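Local coordinates for Fe-regulated protein B (Neisseria meningitidis, PDB 4AIP) that transports iron across the outer membrane as a TonB-dependent transporter, probably taking up siderophore-bound iron, at residues B[631-640]-B[652-663]. Numbering follows the deposited sequence.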
loop_
_atom_site.group_PDB
_atom_site.type_symbol
_atom_site.label_atom_id
_atom_site.label_comp_id
_atom_site.label_asym_id
_atom_site.label_seq_id
_atom_site.Cartn_x
_atom_site.Cartn_y
_atom_site.Cartn_z
ATOM N N GLN B 631 -30.006 -27.360 6.117
ATOM C CA GLN B 631 -30.108 -28.673 6.748
ATOM C C GLN B 631 -28.805 -29.399 6.539
ATOM O O GLN B 631 -28.563 -29.996 5.484
ATOM C CB GLN B 631 -31.283 -29.532 6.250
ATOM C CG GLN B 631 -31.294 -30.932 6.920
ATOM C CD GLN B 631 -31.581 -30.880 8.400
ATOM O OE1 GLN B 631 -32.707 -30.650 8.828
ATOM N NE2 GLN B 631 -30.560 -31.069 9.191
ATOM N N VAL B 632 -27.989 -29.348 7.587
ATOM C CA VAL B 632 -26.610 -29.808 7.583
ATOM C C VAL B 632 -26.640 -31.248 8.014
ATOM O O VAL B 632 -27.451 -31.607 8.859
ATOM C CB VAL B 632 -25.794 -28.988 8.626
ATOM C CG1 VAL B 632 -24.337 -29.591 8.876
ATOM C CG2 VAL B 632 -25.752 -27.495 8.213
ATOM N N GLY B 633 -25.731 -32.061 7.507
ATOM C CA GLY B 633 -25.725 -33.446 7.928
ATOM C C GLY B 633 -25.314 -33.556 9.376
ATOM O O GLY B 633 -24.636 -32.673 9.927
ATOM N N ARG B 634 -25.736 -34.620 10.023
ATOM C CA ARG B 634 -25.235 -34.838 11.339
ATOM C C ARG B 634 -23.700 -34.829 11.334
ATOM O O ARG B 634 -23.064 -35.460 10.473
ATOM C CB ARG B 634 -25.716 -36.170 11.827
ATOM C CG ARG B 634 -25.027 -36.466 13.112
ATOM C CD ARG B 634 -25.961 -37.006 14.099
ATOM N NE ARG B 634 -25.671 -38.413 14.312
ATOM C CZ ARG B 634 -26.144 -39.389 13.554
ATOM N NH1 ARG B 634 -26.919 -39.089 12.519
ATOM N NH2 ARG B 634 -25.838 -40.655 13.822
ATOM N N THR B 635 -23.095 -34.147 12.302
ATOM C CA THR B 635 -21.696 -33.843 12.220
ATOM C C THR B 635 -20.979 -34.416 13.380
ATOM O O THR B 635 -21.315 -34.147 14.527
ATOM C CB THR B 635 -21.507 -32.317 12.167
ATOM O OG1 THR B 635 -21.982 -31.839 10.901
ATOM C CG2 THR B 635 -20.062 -31.896 12.328
ATOM N N TRP B 636 -19.941 -35.172 13.068
ATOM C CA TRP B 636 -19.083 -35.773 14.074
ATOM C C TRP B 636 -17.723 -35.107 14.009
ATOM O O TRP B 636 -17.182 -34.848 12.924
ATOM C CB TRP B 636 -18.869 -37.273 13.760
ATOM C CG TRP B 636 -20.112 -38.065 13.719
ATOM C CD1 TRP B 636 -21.021 -38.153 12.673
ATOM C CD2 TRP B 636 -20.604 -38.897 14.744
ATOM N NE1 TRP B 636 -22.033 -38.993 13.007
ATOM C CE2 TRP B 636 -21.805 -39.473 14.273
ATOM C CE3 TRP B 636 -20.156 -39.212 16.026
ATOM C CZ2 TRP B 636 -22.583 -40.316 15.053
ATOM C CZ3 TRP B 636 -20.931 -40.104 16.804
ATOM C CH2 TRP B 636 -22.116 -40.628 16.316
ATOM N N THR B 637 -17.122 -34.893 15.164
ATOM C CA THR B 637 -15.746 -34.419 15.159
ATOM C C THR B 637 -15.025 -35.157 16.232
ATOM O O THR B 637 -15.627 -35.534 17.207
ATOM C CB THR B 637 -15.589 -32.905 15.461
ATOM O OG1 THR B 637 -16.043 -32.658 16.793
ATOM C CG2 THR B 637 -16.326 -32.075 14.468
ATOM N N ALA B 638 -13.722 -35.294 16.069
ATOM C CA ALA B 638 -12.914 -36.015 17.012
ATOM C C ALA B 638 -11.474 -35.490 16.927
ATOM O O ALA B 638 -11.018 -35.085 15.838
ATOM C CB ALA B 638 -12.921 -37.551 16.651
ATOM N N SER B 639 -10.742 -35.614 18.029
ATOM C CA SER B 639 -9.354 -35.334 17.976
ATOM C C SER B 639 -8.542 -36.217 18.916
ATOM O O SER B 639 -9.067 -36.732 19.878
ATOM C CB SER B 639 -9.111 -33.853 18.243
ATOM O OG SER B 639 -9.034 -33.590 19.628
ATOM N N LEU B 640 -7.250 -36.374 18.615
ATOM C CA LEU B 640 -6.340 -37.216 19.386
ATOM C C LEU B 640 -4.987 -36.499 19.366
ATOM O O LEU B 640 -4.485 -36.143 18.317
ATOM C CB LEU B 640 -6.243 -38.568 18.679
ATOM C CG LEU B 640 -5.839 -39.879 19.339
ATOM C CD1 LEU B 640 -6.502 -40.078 20.691
ATOM C CD2 LEU B 640 -6.217 -41.010 18.399
ATOM N N GLY B 652 -0.696 -34.667 16.693
ATOM C CA GLY B 652 -2.024 -35.200 16.784
ATOM C C GLY B 652 -2.803 -35.188 15.515
ATOM O O GLY B 652 -2.316 -34.807 14.485
ATOM N N TRP B 653 -4.016 -35.685 15.591
ATOM C CA TRP B 653 -4.831 -35.937 14.426
ATOM C C TRP B 653 -6.144 -35.275 14.779
ATOM O O TRP B 653 -6.481 -35.174 15.976
ATOM C CB TRP B 653 -5.062 -37.452 14.254
ATOM C CG TRP B 653 -6.329 -37.714 13.438
ATOM C CD1 TRP B 653 -6.463 -37.580 12.092
ATOM C CD2 TRP B 653 -7.633 -38.049 13.933
ATOM N NE1 TRP B 653 -7.754 -37.882 11.700
ATOM C CE2 TRP B 653 -8.502 -38.124 12.815
ATOM C CE3 TRP B 653 -8.156 -38.327 15.218
ATOM C CZ2 TRP B 653 -9.861 -38.476 12.935
ATOM C CZ3 TRP B 653 -9.498 -38.663 15.342
ATOM C CH2 TRP B 653 -10.333 -38.745 14.202
ATOM N N ARG B 654 -6.908 -34.867 13.771
ATOM C CA ARG B 654 -8.173 -34.264 14.043
ATOM C C ARG B 654 -9.061 -34.570 12.861
ATOM O O ARG B 654 -8.641 -34.444 11.708
ATOM C CB ARG B 654 -7.955 -32.754 14.264
ATOM C CG ARG B 654 -9.108 -31.834 13.976
ATOM C CD ARG B 654 -8.766 -30.336 14.363
ATOM N NE ARG B 654 -8.280 -30.185 15.751
ATOM C CZ ARG B 654 -7.079 -29.704 16.073
ATOM N NH1 ARG B 654 -6.262 -29.295 15.117
ATOM N NH2 ARG B 654 -6.678 -29.605 17.348
ATOM N N GLY B 655 -10.296 -34.962 13.122
ATOM C CA GLY B 655 -11.168 -35.241 11.979
ATOM C C GLY B 655 -12.529 -34.628 12.163
ATOM O O GLY B 655 -12.910 -34.318 13.286
ATOM N N ARG B 656 -13.230 -34.423 11.058
ATOM C CA ARG B 656 -14.563 -33.919 11.096
ATOM C C ARG B 656 -15.305 -34.724 10.004
ATOM O O ARG B 656 -14.825 -34.885 8.883
ATOM C CB ARG B 656 -14.560 -32.387 10.859
ATOM C CG ARG B 656 -15.965 -31.702 10.671
ATOM C CD ARG B 656 -15.819 -30.246 10.308
ATOM N NE ARG B 656 -17.085 -29.504 10.245
ATOM C CZ ARG B 656 -17.699 -28.962 11.316
ATOM N NH1 ARG B 656 -17.248 -29.147 12.575
ATOM N NH2 ARG B 656 -18.805 -28.261 11.151
ATOM N N TYR B 657 -16.440 -35.289 10.370
ATOM C CA TYR B 657 -17.171 -36.107 9.460
ATOM C C TYR B 657 -18.541 -35.588 9.501
ATOM O O TYR B 657 -19.145 -35.554 10.595
ATOM C CB TYR B 657 -17.157 -37.576 9.874
ATOM C CG TYR B 657 -17.897 -38.379 8.864
ATOM C CD1 TYR B 657 -17.338 -38.619 7.597
ATOM C CD2 TYR B 657 -19.201 -38.864 9.127
ATOM C CE1 TYR B 657 -18.058 -39.320 6.606
ATOM C CE2 TYR B 657 -19.904 -39.564 8.151
ATOM C CZ TYR B 657 -19.336 -39.770 6.904
ATOM O OH TYR B 657 -20.033 -40.461 5.953
ATOM N N VAL B 658 -19.025 -35.133 8.345
ATOM C CA VAL B 658 -20.411 -34.732 8.213
ATOM C C VAL B 658 -21.137 -35.736 7.307
ATOM O O VAL B 658 -20.748 -35.963 6.162
ATOM C CB VAL B 658 -20.609 -33.182 7.820
ATOM C CG1 VAL B 658 -19.308 -32.410 7.693
ATOM C CG2 VAL B 658 -21.532 -32.948 6.615
ATOM N N GLN B 659 -22.181 -36.352 7.846
ATOM C CA GLN B 659 -23.030 -37.290 7.121
ATOM C C GLN B 659 -23.885 -36.649 6.040
ATOM O O GLN B 659 -24.060 -35.419 5.958
ATOM C CB GLN B 659 -23.986 -37.980 8.088
ATOM C CG GLN B 659 -23.292 -38.964 8.999
ATOM C CD GLN B 659 -24.232 -39.450 10.084
ATOM O OE1 GLN B 659 -23.835 -39.648 11.232
ATOM N NE2 GLN B 659 -25.487 -39.625 9.725
ATOM N N LYS B 660 -24.396 -37.537 5.201
ATOM C CA LYS B 660 -25.284 -37.192 4.102
ATOM C C LYS B 660 -26.508 -36.514 4.695
ATOM O O LYS B 660 -26.998 -36.909 5.764
ATOM C CB LYS B 660 -25.712 -38.468 3.368
ATOM C CG LYS B 660 -26.448 -38.205 2.058
ATOM C CD LYS B 660 -27.516 -39.267 1.879
ATOM C CE LYS B 660 -28.122 -39.149 0.522
ATOM N NZ LYS B 660 -28.574 -40.503 0.033
ATOM N N ALA B 661 -26.973 -35.481 4.004
ATOM C CA ALA B 661 -28.094 -34.649 4.463
ATOM C C ALA B 661 -29.062 -34.630 3.343
ATOM O O ALA B 661 -28.631 -34.779 2.181
ATOM C CB ALA B 661 -27.630 -33.205 4.762
ATOM N N THR B 662 -30.325 -34.357 3.685
ATOM C CA THR B 662 -31.483 -34.449 2.790
ATOM C C THR B 662 -32.466 -33.312 3.171
ATOM O O THR B 662 -32.730 -33.059 4.369
ATOM C CB THR B 662 -32.225 -35.875 2.970
ATOM O OG1 THR B 662 -31.534 -36.928 2.253
ATOM C CG2 THR B 662 -33.593 -35.841 2.456
ATOM N N GLY B 663 -33.030 -32.626 2.171
ATOM C CA GLY B 663 -34.171 -31.768 2.442
ATOM C C GLY B 663 -33.837 -30.298 2.614
ATOM O O GLY B 663 -32.744 -29.911 3.109
HETATM O O HOH W 1 -31.044 -27.506 3.552
HETATM O O HOH W 2 -27.412 -36.384 8.544
#
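Trp-636 and Tyr-657 form one of three hydrogen-bonded pairs, with Ala-638/Gly-655 and Leu-640/Trp-653, that zip strand 635-640 to strand 652-658. The short axes run antiparallel at 171°, 4.6 Å apart at their closest, and each pair exchanges two N-H...O bonds. A seventh backbone bond, Gln-659 N to Arg-634 O, extends the ladder past the end of the strands.

Beyond it the direct backbone hydrogen bonds give way to water bridges. One water accepts from Arg-634 N and donates to Lys-660 O, while another joins Gln-631 N to Gly-663 O in the same manner. Near the first water, Gly-633 CA makes a CA-H...O contact of 3.2 Å to Gln-659 O, an approach that a side chain on Gly-633 would block.

The polar side-chain link is Trp-636 NE1 to Gln-659 OE1, 2.6 Å long with 167° at the hydrogen. The acceptor uses a lone pair in its carbonyl plane and lies in the indole plane, and ring and amide are themselves nearly coplanar. The same OE1 sits 3.2 Å above the centre of the Arg-634 guanidinium, whose plane is steeply turned from the amide; its angles there are too poor for a hydrogen bond.

Apolar contacts share this face. With CG anti to its backbone N (chi1 157°), Trp-653 swings its six-membered ring beside Ala-638, whose CB is 3.8 Å from CH2, and Leu-640 CB meets the ring edge at CE3.

On the opposite face, Thr-635 CG2 lies over the guanidinium of Arg-656, 3.9 Å from CZ, and Thr-637 CG2 packs alongside that arginine. Thr-637 OG1 and Arg-656 NH1 bond to the carbonyls of Glu-91 and Glu-92 in the plug, marking this as the lumenal side. The arrangement is an antiparallel beta hairpin of the TonB-dependent transporter barrel, its inner face bonded to the plug.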